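Local coordinates for protein transcriptional regulator, GntR family (Ralstonia eutropha, PDB 3IHU) that probably binds DNA as a transcription factor of the GntR family, joining a winged helix-turn-helix domain to an all-helical FCD domain, at residues Leu91-Glu95 with Val209-Arg213; Ala102-Thr106 with Gly196-Glu202; Gln114-Leu118 with Thr147-Met151; Ser121-Leu125 with Ala140-Phe144. One frame throughout, in Å; residues are numbered along the deposited sequence. Where two conformers were deposited one is given.

Contact 1: residues Leu91-Glu95 with Val209-Arg213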
loop_
_atom_site.group_PDB
_atom_site.type_symbol
_atom_site.label_atom_id
_atom_site.label_comp_id
_atom_site.label_asym_id
_atom_site.label_seq_id
_atom_site.Cartn_x
_atom_site.Cartn_y
_atom_site.Cartn_z
ATOM N N LEU A 91 10.682 2.454 5.017
ATOM C CA LEU A 91 9.789 3.091 5.979
ATOM C C LEU A 91 10.123 4.576 6.132
ATOM O O LEU A 91 9.281 5.376 6.381
ATOM C CB LEU A 91 9.912 2.389 7.317
ATOM C CG LEU A 91 9.403 0.940 7.378
ATOM C CD1 LEU A 91 9.924 0.288 8.640
ATOM C CD2 LEU A 91 7.846 0.936 7.301
ATOM N N ASP A 92 11.384 4.935 5.962
ATOM C CA ASP A 92 11.806 6.344 6.065
ATOM C C ASP A 92 11.086 7.189 4.992
ATOM O O ASP A 92 10.557 8.287 5.281
ATOM C CB ASP A 92 13.332 6.472 5.899
ATOM C CG ASP A 92 14.086 6.387 7.218
ATOM O OD1 ASP A 92 13.426 6.485 8.261
ATOM O OD2 ASP A 92 15.349 6.273 7.195
ATOM N N VAL A 93 11.050 6.669 3.772
ATOM C CA VAL A 93 10.321 7.307 2.701
ATOM C C VAL A 93 8.760 7.217 2.882
ATOM O O VAL A 93 8.081 8.206 2.720
ATOM C CB VAL A 93 10.670 6.657 1.360
ATOM C CG1 VAL A 93 9.764 7.174 0.263
ATOM C CG2 VAL A 93 12.197 6.907 1.022
ATOM N N ALA A 94 8.235 6.036 3.221
ATOM C CA ALA A 94 6.816 5.871 3.469
ATOM C C ALA A 94 6.316 6.770 4.562
ATOM O O ALA A 94 5.237 7.292 4.461
ATOM C CB ALA A 94 6.438 4.382 3.752
ATOM N N GLU A 95 7.083 6.958 5.602
ATOM C CA GLU A 95 6.698 7.892 6.659
ATOM C C GLU A 95 6.443 9.293 6.146
ATOM O O GLU A 95 5.391 9.879 6.400
ATOM C CB GLU A 95 7.731 7.940 7.761
ATOM C CG GLU A 95 7.341 8.783 8.898
ATOM C CD GLU A 95 8.366 8.727 10.013
ATOM O OE1 GLU A 95 9.048 7.706 10.111
ATOM O OE2 GLU A 95 8.444 9.690 10.798
ATOM N N VAL A 209 3.283 5.259 10.175
ATOM C CA VAL A 209 4.528 4.572 9.751
ATOM C C VAL A 209 5.508 4.415 10.897
ATOM O O VAL A 209 6.159 3.384 11.008
ATOM C CB VAL A 209 5.144 5.231 8.531
ATOM C CG1 VAL A 209 6.451 4.483 8.082
ATOM C CG2 VAL A 209 4.099 5.270 7.409
ATOM N N LYS A 210 5.613 5.419 11.745
ATOM C CA LYS A 210 6.402 5.289 12.972
ATOM C C LYS A 210 5.965 4.084 13.820
ATOM O O LYS A 210 6.796 3.361 14.381
ATOM C CB LYS A 210 6.270 6.573 13.807
ATOM C CG LYS A 210 6.916 7.828 13.279
ATOM C CD LYS A 210 6.623 8.985 14.310
ATOM C CE LYS A 210 6.936 10.323 13.748
ATOM N NZ LYS A 210 8.366 10.331 13.476
ATOM N N ASN A 211 4.662 3.835 13.889
ATOM C CA ASN A 211 4.151 2.647 14.625
ATOM C C ASN A 211 4.518 1.367 13.975
ATOM O O ASN A 211 4.930 0.444 14.668
ATOM C CB ASN A 211 2.617 2.677 14.816
ATOM C CG ASN A 211 2.179 3.744 15.792
ATOM O OD1 ASN A 211 2.981 4.228 16.585
ATOM N ND2 ASN A 211 0.900 4.130 15.737
ATOM N N VAL A 212 4.398 1.295 12.641
ATOM C CA VAL A 212 4.862 0.136 11.914
ATOM C C VAL A 212 6.376 -0.129 12.154
ATOM O O VAL A 212 6.762 -1.245 12.483
ATOM C CB VAL A 212 4.516 0.234 10.416
ATOM C CG1 VAL A 212 5.100 -0.923 9.630
ATOM C CG2 VAL A 212 2.996 0.371 10.241
ATOM N N ARG A 213 7.208 0.902 12.052
ATOM C CA ARG A 213 8.651 0.761 12.301
ATOM C C ARG A 213 8.925 0.239 13.723
ATOM O O ARG A 213 9.661 -0.715 13.901
ATOM C CB ARG A 213 9.377 2.095 12.132
ATOM C CG ARG A 213 10.921 1.978 12.344
ATOM C CD ARG A 213 11.586 3.326 12.489
ATOM N NE ARG A 213 11.478 3.999 11.226
ATOM C CZ ARG A 213 10.661 5.006 10.920
ATOM N NH1 ARG A 213 9.853 5.567 11.827
ATOM N NH2 ARG A 213 10.654 5.474 9.654
HETATM O O HOH W 1 13.078 3.830 9.235
#
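A salt-bridge network ties together two nearly antiparallel helices of the FCD domain, with Glu95 on helix 84-105 facing Lys210 and Arg213 on helix 198-219. The Arg213 guanidinium grips a single carboxylate oxygen end-on: NH2 lies 2.8 Å and NH1 2.9 Å from Glu95 OE1, which sits close to the guanidinium plane while the carboxylate plane is turned 51° from it. The other oxygen, Glu95 OE2, accepts from Lys210 NZ at 2.8 Å on its syn side. With CG anti to the backbone N (chi1 -175°) and the chain extended beyond it, Glu95 reaches past Val209 to both bases. Asp92 adds a longer salt bridge, OD1 to Arg213 NH2 at 3.3 Å, approaching the guanidinium obliquely, and water 1 links the same OD1 to Arg213 NE. Beside the charges, branched aliphatic residues pack between the helices, Leu91 CD2 meeting Val209 CG1 at 3.9 Å and Val212 CG1 at 4.1 Å. Met166 also packs on Leu91. Two acids against two bases would leave the network formally neutral, and because both carboxylate oxygens of the buried Glu95 are gripped by cationic groups, its ionised form is probably favoured.

Contact 2: residues Ala102-Thr106 with Gly196-Glu202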
loop_
_atom_site.group_PDB
_atom_site.type_symbol
_atom_site.label_atom_id
_atom_site.label_comp_id
_atom_site.label_asym_id
_atom_site.label_seq_id
_atom_site.Cartn_x
_atom_site.Cartn_y
_atom_site.Cartn_z
ATOM N N ALA A 102 -1.783 12.451 3.772
ATOM C CA ALA A 102 -2.758 12.943 4.762
ATOM C C ALA A 102 -2.787 14.452 4.719
ATOM O O ALA A 102 -3.845 15.067 4.691
ATOM C CB ALA A 102 -2.379 12.463 6.179
ATOM N N ARG A 103 -1.605 15.075 4.756
ATOM C CA ARG A 103 -1.527 16.519 4.668
ATOM C C ARG A 103 -2.244 17.084 3.481
ATOM O O ARG A 103 -3.077 17.995 3.615
ATOM C CB ARG A 103 -0.082 16.989 4.646
ATOM C CG ARG A 103 0.087 18.524 4.612
ATOM C CD ARG A 103 1.557 18.942 4.386
ATOM N NE ARG A 103 1.599 20.375 4.591
ATOM C CZ ARG A 103 1.726 20.986 5.764
ATOM N NH1 ARG A 103 1.978 20.327 6.875
ATOM N NH2 ARG A 103 1.632 22.290 5.806
ATOM N N ALA A 104 -1.990 16.531 2.310
ATOM C CA ALA A 104 -2.600 17.079 1.101
ATOM C C ALA A 104 -4.130 16.836 1.080
ATOM O O ALA A 104 -4.868 17.634 0.492
ATOM C CB ALA A 104 -1.965 16.510 -0.144
ATOM N N ALA A 105 -4.578 15.693 1.618
ATOM C CA ALA A 105 -5.976 15.319 1.588
ATOM C C ALA A 105 -6.846 16.339 2.313
ATOM O O ALA A 105 -8.043 16.369 2.049
ATOM C CB ALA A 105 -6.238 13.867 2.189
ATOM N N THR A 106 -6.266 17.153 3.199
ATOM C CA THR A 106 -7.012 18.204 3.871
ATOM C C THR A 106 -7.612 19.202 2.908
ATOM O O THR A 106 -8.585 19.887 3.250
ATOM C CB THR A 106 -6.223 19.016 4.902
ATOM O OG1 THR A 106 -5.104 19.671 4.259
ATOM C CG2 THR A 106 -5.805 18.139 6.026
ATOM N N GLY A 196 -9.064 19.208 8.739
ATOM C CA GLY A 196 -8.668 20.168 7.731
ATOM C C GLY A 196 -7.371 20.866 8.011
ATOM O O GLY A 196 -6.949 21.672 7.184
ATOM N N GLU A 197 -6.756 20.606 9.168
ATOM C CA GLU A 197 -5.535 21.300 9.515
ATOM C C GLU A 197 -4.296 20.494 9.014
ATOM O O GLU A 197 -4.063 19.357 9.444
ATOM C CB GLU A 197 -5.455 21.551 11.017
ATOM C CG GLU A 197 -4.376 22.686 11.373
ATOM C CD GLU A 197 -2.911 22.223 11.322
ATOM O OE1 GLU A 197 -2.551 21.369 12.160
ATOM O OE2 GLU A 197 -2.119 22.753 10.461
ATOM N N PRO A 198 -3.526 21.073 8.067
ATOM C CA PRO A 198 -2.492 20.237 7.399
ATOM C C PRO A 198 -1.400 19.686 8.283
ATOM O O PRO A 198 -1.006 18.519 8.110
ATOM C CB PRO A 198 -1.934 21.150 6.307
ATOM C CG PRO A 198 -2.509 22.498 6.503
ATOM C CD PRO A 198 -3.743 22.350 7.347
ATOM N N ASP A 199 -0.924 20.471 9.247
ATOM C CA ASP A 199 0.145 19.988 10.100
ATOM C C ASP A 199 -0.262 18.787 10.956
ATOM O O ASP A 199 0.539 17.860 11.140
ATOM C CB ASP A 199 0.711 21.070 11.014
ATOM C CG ASP A 199 1.557 22.109 10.288
ATOM O OD1 ASP A 199 1.960 21.957 9.110
ATOM O OD2 ASP A 199 1.818 23.111 10.943
ATOM N N ALA A 200 -1.466 18.804 11.531
ATOM C CA ALA A 200 -1.904 17.686 12.360
ATOM C C ALA A 200 -2.227 16.491 11.456
ATOM O O ALA A 200 -2.009 15.366 11.855
ATOM C CB ALA A 200 -3.109 18.032 13.262
ATOM N N ALA A 201 -2.735 16.739 10.267
ATOM C CA ALA A 201 -2.905 15.643 9.308
ATOM C C ALA A 201 -1.571 14.982 8.968
ATOM O O ALA A 201 -1.471 13.771 9.039
ATOM C CB ALA A 201 -3.598 16.092 8.072
ATOM N N GLU A 202 -0.533 15.788 8.669
ATOM C CA GLU A 202 0.765 15.243 8.300
ATOM C C GLU A 202 1.291 14.399 9.451
ATOM O O GLU A 202 1.822 13.296 9.231
ATOM C CB GLU A 202 1.794 16.335 7.946
ATOM C CG GLU A 202 3.093 15.718 7.380
ATOM C CD GLU A 202 4.068 16.764 6.836
ATOM O OE1 GLU A 202 3.722 17.949 6.843
ATOM O OE2 GLU A 202 5.166 16.362 6.358
HETATM O O HOH W 2 -8.848 22.626 4.883
#
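Arg103 NH1 reaches two carboxylates, Asp199 OD1 at 2.8 Å and Glu202 OE1 at 2.9 Å, while Arg103 NH2 adds a weak bond to the same Asp199 oxygen. The bond from NH1 to aspartate is nearly straight (167°), lies in the guanidinium plane and uses the anti lone pair; that to glutamate leaves the plane by 31° and is more bent. Pro198 CB lies 3.7 Å from Arg103 CZ, so the proline ring offers an apolar surface to one face of the guanidinium while Asp199 OD1 meets its edge. An extended chain carries the charge across the start of helix 198-219. There Glu197 serves as the N-cap, its carboxylate accepting from the backbone N of Asp199 and of Ala200. Gly196, with positive phi, suits the turn before it. In segment 102-106, Thr106 OG1 stands between its backbone N and carbonyl carbon (chi1 60°) and donates to Arg103 O at 2.7 Å, while CG2 meets Ala201 CB at 3.6 Å. Small Ala102 and Ala201 let the backbones approach, Ala102 CB lying 3.3 Å from Ala201 O. The end of helix 84-105 thus meets the beginning of helix 198-219, with Val193 of helix 179-195 packed against both alanines.

Contact 3: residues Gln114-Leu118 with Thr147-Met151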
loop_
_atom_site.group_PDB
_atom_site.type_symbol
_atom_site.label_atom_id
_atom_site.label_comp_id
_atom_site.label_asym_id
_atom_site.label_seq_id
_atom_site.Cartn_x
_atom_site.Cartn_y
_atom_site.Cartn_z
ATOM N N GLN A 114 -16.423 13.278 -1.100
ATOM C CA GLN A 114 -15.138 12.639 -0.763
ATOM C C GLN A 114 -15.068 12.331 0.735
ATOM O O GLN A 114 -14.571 11.276 1.135
ATOM C CB GLN A 114 -13.968 13.532 -1.182
ATOM C CG GLN A 114 -13.732 13.561 -2.697
ATOM C CD GLN A 114 -12.648 14.570 -3.081
ATOM O OE1 GLN A 114 -12.285 15.427 -2.295
ATOM N NE2 GLN A 114 -12.118 14.444 -4.271
ATOM N N VAL A 115 -15.554 13.265 1.543
ATOM C CA VAL A 115 -15.695 13.071 2.984
ATOM C C VAL A 115 -16.538 11.825 3.280
ATOM O O VAL A 115 -16.140 10.996 4.103
ATOM C CB VAL A 115 -16.282 14.316 3.643
ATOM C CG1 VAL A 115 -16.747 14.032 5.098
ATOM C CG2 VAL A 115 -15.283 15.437 3.586
ATOM N N GLN A 116 -17.649 11.674 2.558
ATOM C CA GLN A 116 -18.525 10.505 2.676
ATOM C C GLN A 116 -17.826 9.234 2.303
ATOM O O GLN A 116 -17.973 8.213 2.984
ATOM C CB GLN A 116 -19.779 10.632 1.794
ATOM C CG GLN A 116 -20.771 11.655 2.311
ATOM C CD GLN A 116 -22.097 11.653 1.537
ATOM O OE1 GLN A 116 -22.302 10.865 0.602
ATOM N NE2 GLN A 116 -22.993 12.539 1.936
ATOM N N ALA A 117 -17.074 9.277 1.208
ATOM C CA ALA A 117 -16.199 8.165 0.829
ATOM C C ALA A 117 -15.176 7.871 1.912
ATOM O O ALA A 117 -14.950 6.727 2.247
ATOM C CB ALA A 117 -15.505 8.465 -0.505
ATOM N N LEU A 118 -14.578 8.881 2.501
ATOM C CA LEU A 118 -13.507 8.658 3.478
ATOM C C LEU A 118 -14.100 8.022 4.747
ATOM O O LEU A 118 -13.622 6.997 5.249
ATOM C CB LEU A 118 -12.701 9.957 3.770
ATOM C CG LEU A 118 -11.431 9.675 4.548
ATOM C CD1 LEU A 118 -10.376 9.037 3.566
ATOM C CD2 LEU A 118 -10.921 10.941 5.271
ATOM N N THR A 147 -8.884 7.276 -1.614
ATOM C CA THR A 147 -9.721 8.448 -1.317
ATOM C C THR A 147 -8.841 9.583 -0.823
ATOM O O THR A 147 -8.995 10.739 -1.259
ATOM C CB THR A 147 -10.821 8.086 -0.298
ATOM O OG1 THR A 147 -11.446 6.862 -0.705
ATOM C CG2 THR A 147 -11.844 9.130 -0.207
ATOM N N LEU A 148 -7.885 9.268 0.052
ATOM C CA LEU A 148 -6.977 10.299 0.507
ATOM C C LEU A 148 -6.268 10.911 -0.693
ATOM O O LEU A 148 -6.069 12.139 -0.752
ATOM C CB LEU A 148 -5.959 9.798 1.540
ATOM C CG LEU A 148 -6.510 9.388 2.901
ATOM C CD1 LEU A 148 -5.368 8.738 3.717
ATOM C CD2 LEU A 148 -7.201 10.618 3.618
ATOM N N LEU A 149 -5.909 10.067 -1.656
ATOM C CA LEU A 149 -5.173 10.552 -2.837
ATOM C C LEU A 149 -6.029 11.498 -3.656
ATOM O O LEU A 149 -5.581 12.576 -4.018
ATOM C CB LEU A 149 -4.714 9.381 -3.687
ATOM C CG LEU A 149 -3.846 9.712 -4.900
ATOM C CD1 LEU A 149 -2.466 10.358 -4.536
ATOM C CD2 LEU A 149 -3.654 8.418 -5.633
ATOM N N GLU A 150 -7.268 11.110 -3.895
ATOM C CA GLU A 150 -8.184 11.896 -4.704
ATOM C C GLU A 150 -8.473 13.214 -4.045
ATOM O O GLU A 150 -8.605 14.230 -4.731
ATOM C CB GLU A 150 -9.499 11.152 -4.976
ATOM C CG GLU A 150 -9.363 9.895 -5.834
ATOM C CD GLU A 150 -8.555 10.136 -7.131
ATOM O OE1 GLU A 150 -8.832 11.142 -7.842
ATOM O OE2 GLU A 150 -7.621 9.333 -7.419
HETATM N N MSE A 151 -8.525 13.204 -2.723
HETATM C CA MSE A 151 -8.739 14.407 -1.935
HETATM C C MSE A 151 -7.620 15.419 -2.090
HETATM O O MSE A 151 -7.878 16.611 -2.193
HETATM C CB MSE A 151 -8.937 14.026 -0.444
HETATM C CG MSE A 151 -10.310 13.539 -0.131
HETATM SE SE MSE A 151 -10.529 12.791 1.635
HETATM C CE MSE A 151 -10.872 14.587 2.388
HETATM O O HOH W 3 -10.233 16.641 -5.721
#
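An antiparallel helix pair of the FCD domain, helices 112-130 and 134-152, packs here through Leu118, which meets Thr147, Leu148 and selenomethionine Met151. The short segments run at 160° to one another with their axes 9.9 Å apart. Leu118 splits its branches: CD1 presses on Leu148 CD2 at 3.5 Å, and CD2 lies 4.1 Å from the selenium of Met151, whose side chain crosses it at about a right angle. Leu118 CG stands anti to the backbone N (chi1 -168°), which swings both methyls toward the other helix. Thr147 suits the seam because its two branches do different work. Its methyl CG2 fits against Ala117 CB at 3.7 Å, whereas its hydroxyl bonds back to His143 O in its own helix, which satisfies a buried polar group. At the partly exposed end, the extended Gln114 side chain slides past Met151 in the opposite direction, with OE1 3.5 Å from Met151 CG. Water 3 bridges its amide nitrogen and the backbone, accepting from Gln114 NE2 at 3.2 Å and donating to Glu150 O. Leu148 continues inward to Leu101 and Ile189, so these two helices join a wider layer of apolar packing, as expected of the antiparallel helical bundle of FCD domains.

Contact 4: residues Ser121-Leu125 with Ala140-Phe144; sequences SVQAL and ARRHF
Apolar packing dominates where Leu125 closes over Ala140 and Phe144. Leu125 CD1 lies over one face of the Phe144 ring, 4.1 Å from CG, and the two side chains cross at about a right angle. Its other methyl, CD2, reaches the backbone of the facing helix, 3.4 Å from Arg141 N, and also meets Ala140 CB. Val122 runs alongside the phenyl group, pointing the same way, with CG2 3.9 Å from Phe144 CE1. The two small residues Ala124 and Ala140 touch through their methyls at 3.7 Å; their size permits a helix-axis separation of 8.8 Å in this part of the antiparallel hairpin formed by helices 112-130 and 134-152 of the FCD domain. Polar groups contribute no hydrogen bond between the segments. Ser121 OG, turned by a chi1 of 71° to lie between its backbone N and carbonyl carbon, approaches the ring edge at 3.3 Å from Phe144 CD1 and is hydrogen-bonded to Leu118 O, one turn earlier. Ser121 CB meanwhile touches His143 CD2 at 3.6 Å, obliquely to the imidazole. Arg141 CB meets Leu125 CD2, while its guanidinium forms a salt bridge with Glu30 of helix 17-31, bonds to His165 and makes a cation-pi contact with Tyr145.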
loop_
_atom_site.group_PDB
_atom_site.type_symbol
_atom_site.label_atom_id
_atom_site.label_comp_id
_atom_site.label_asym_id
_atom_site.label_seq_id
_atom_site.Cartn_x
_atom_site.Cartn_y
_atom_site.Cartn_z
ATOM N N SER A 121 -14.997 4.476 4.022
ATOM C CA SER A 121 -13.866 3.614 3.947
ATOM C C SER A 121 -13.461 3.277 5.360
ATOM O O SER A 121 -13.086 2.123 5.627
ATOM C CB SER A 121 -12.684 4.246 3.168
ATOM O OG SER A 121 -12.086 5.306 3.901
ATOM N N VAL A 122 -13.546 4.244 6.275
ATOM C CA VAL A 122 -13.168 3.967 7.680
ATOM C C VAL A 122 -14.112 2.927 8.314
ATOM O O VAL A 122 -13.642 1.972 8.967
ATOM C CB VAL A 122 -13.033 5.255 8.560
ATOM C CG1 VAL A 122 -12.723 4.937 10.062
ATOM C CG2 VAL A 122 -11.910 6.082 8.024
ATOM N N GLN A 123 -15.428 3.069 8.121
ATOM C CA GLN A 123 -16.416 2.103 8.631
ATOM C C GLN A 123 -16.066 0.687 8.174
ATOM O O GLN A 123 -16.091 -0.283 8.950
ATOM C CB GLN A 123 -17.839 2.493 8.161
ATOM C CG GLN A 123 -18.314 3.883 8.713
ATOM C CD GLN A 123 -19.463 4.507 7.921
ATOM O OE1 GLN A 123 -19.444 5.701 7.603
ATOM N NE2 GLN A 123 -20.477 3.709 7.626
ATOM N N ALA A 124 -15.731 0.572 6.889
ATOM C CA ALA A 124 -15.355 -0.740 6.310
ATOM C C ALA A 124 -14.058 -1.333 6.921
ATOM O O ALA A 124 -13.915 -2.561 7.042
ATOM C CB ALA A 124 -15.194 -0.637 4.768
ATOM N N LEU A 125 -13.075 -0.483 7.230
ATOM C CA LEU A 125 -11.904 -0.957 7.952
ATOM C C LEU A 125 -12.290 -1.525 9.332
ATOM O O LEU A 125 -11.819 -2.622 9.711
ATOM C CB LEU A 125 -10.839 0.155 8.126
ATOM C CG LEU A 125 -10.121 0.490 6.830
ATOM C CD1 LEU A 125 -9.509 1.890 6.925
ATOM C CD2 LEU A 125 -9.103 -0.620 6.437
ATOM N N ALA A 140 -10.393 -2.478 1.898
ATOM C CA ALA A 140 -10.869 -1.219 2.450
ATOM C C ALA A 140 -9.641 -0.317 2.700
ATOM O O ALA A 140 -9.726 0.866 2.536
ATOM C CB ALA A 140 -11.683 -1.422 3.761
ATOM N N ARG A 141 -8.502 -0.891 3.076
ATOM C CA ARG A 141 -7.276 -0.102 3.206
ATOM C C ARG A 141 -6.943 0.591 1.885
ATOM O O ARG A 141 -6.727 1.816 1.833
ATOM C CB ARG A 141 -6.100 -0.932 3.698
ATOM C CG ARG A 141 -4.814 -0.042 3.964
ATOM C CD ARG A 141 -3.527 -0.835 3.830
ATOM N NE ARG A 141 -3.293 -1.306 2.464
ATOM C CZ ARG A 141 -2.949 -0.534 1.430
ATOM N NH1 ARG A 141 -2.843 0.795 1.530
ATOM N NH2 ARG A 141 -2.767 -1.084 0.243
ATOM N N ARG A 142 -6.909 -0.182 0.808
ATOM C CA ARG A 142 -6.615 0.398 -0.492
ATOM C C ARG A 142 -7.606 1.546 -0.799
ATOM O O ARG A 142 -7.169 2.628 -1.219
ATOM C CB ARG A 142 -6.572 -0.682 -1.588
ATOM C CG ARG A 142 -5.631 -0.362 -2.750
ATOM C CD ARG A 142 -5.288 -1.583 -3.658
ATOM N NE ARG A 142 -4.415 -2.579 -3.017
ATOM C CZ ARG A 142 -3.081 -2.503 -2.929
ATOM N NH1 ARG A 142 -2.416 -1.467 -3.420
ATOM N NH2 ARG A 142 -2.410 -3.479 -2.327
ATOM N N HIS A 143 -8.910 1.338 -0.574
ATOM C CA HIS A 143 -9.897 2.368 -0.801
ATOM C C HIS A 143 -9.690 3.655 0.024
ATOM O O HIS A 143 -9.873 4.778 -0.468
ATOM C CB HIS A 143 -11.316 1.782 -0.529
ATOM C CG HIS A 143 -12.415 2.713 -0.880
ATOM N ND1 HIS A 143 -12.489 3.339 -2.110
ATOM C CD2 HIS A 143 -13.499 3.131 -0.177
ATOM C CE1 HIS A 143 -13.565 4.109 -2.142
ATOM N NE2 HIS A 143 -14.194 3.998 -0.987
ATOM N N PHE A 144 -9.324 3.478 1.282
ATOM C CA PHE A 144 -9.000 4.578 2.169
ATOM C C PHE A 144 -7.862 5.428 1.583
ATOM O O PHE A 144 -7.994 6.645 1.441
ATOM C CB PHE A 144 -8.555 3.974 3.498
ATOM C CG PHE A 144 -8.162 4.957 4.522
ATOM C CD1 PHE A 144 -9.055 5.878 4.978
ATOM C CD2 PHE A 144 -6.894 4.940 5.064
ATOM C CE1 PHE A 144 -8.699 6.763 5.973
ATOM C CE2 PHE A 144 -6.533 5.826 6.066
ATOM C CZ PHE A 144 -7.457 6.736 6.512
#

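Overall arrangement
Two helix pairs account for all four contacts within the FCD domain. Contacts 1 and 2 join helices 84-105 and 198-219, distant in sequence, their centres about 17 Å apart; contacts 3 and 4 join helices 112-130 and 134-152, centres about 10 Å apart. The first two use arginine-carboxylate networks, joined in contact 1 by a lysine; there the buried Glu95 meets partners at least partly exposed, whereas contact 2 is only partly buried, at helix ends. The second pair relies on apolar side chains: contact 4 is mostly buried, contact 3 partly so, with a water bridge where Gln114 and Glu150 are partly exposed. Contact 3 touches contact 2, through Ala105 and Met151, and contact 4, through Leu118 and Phe144.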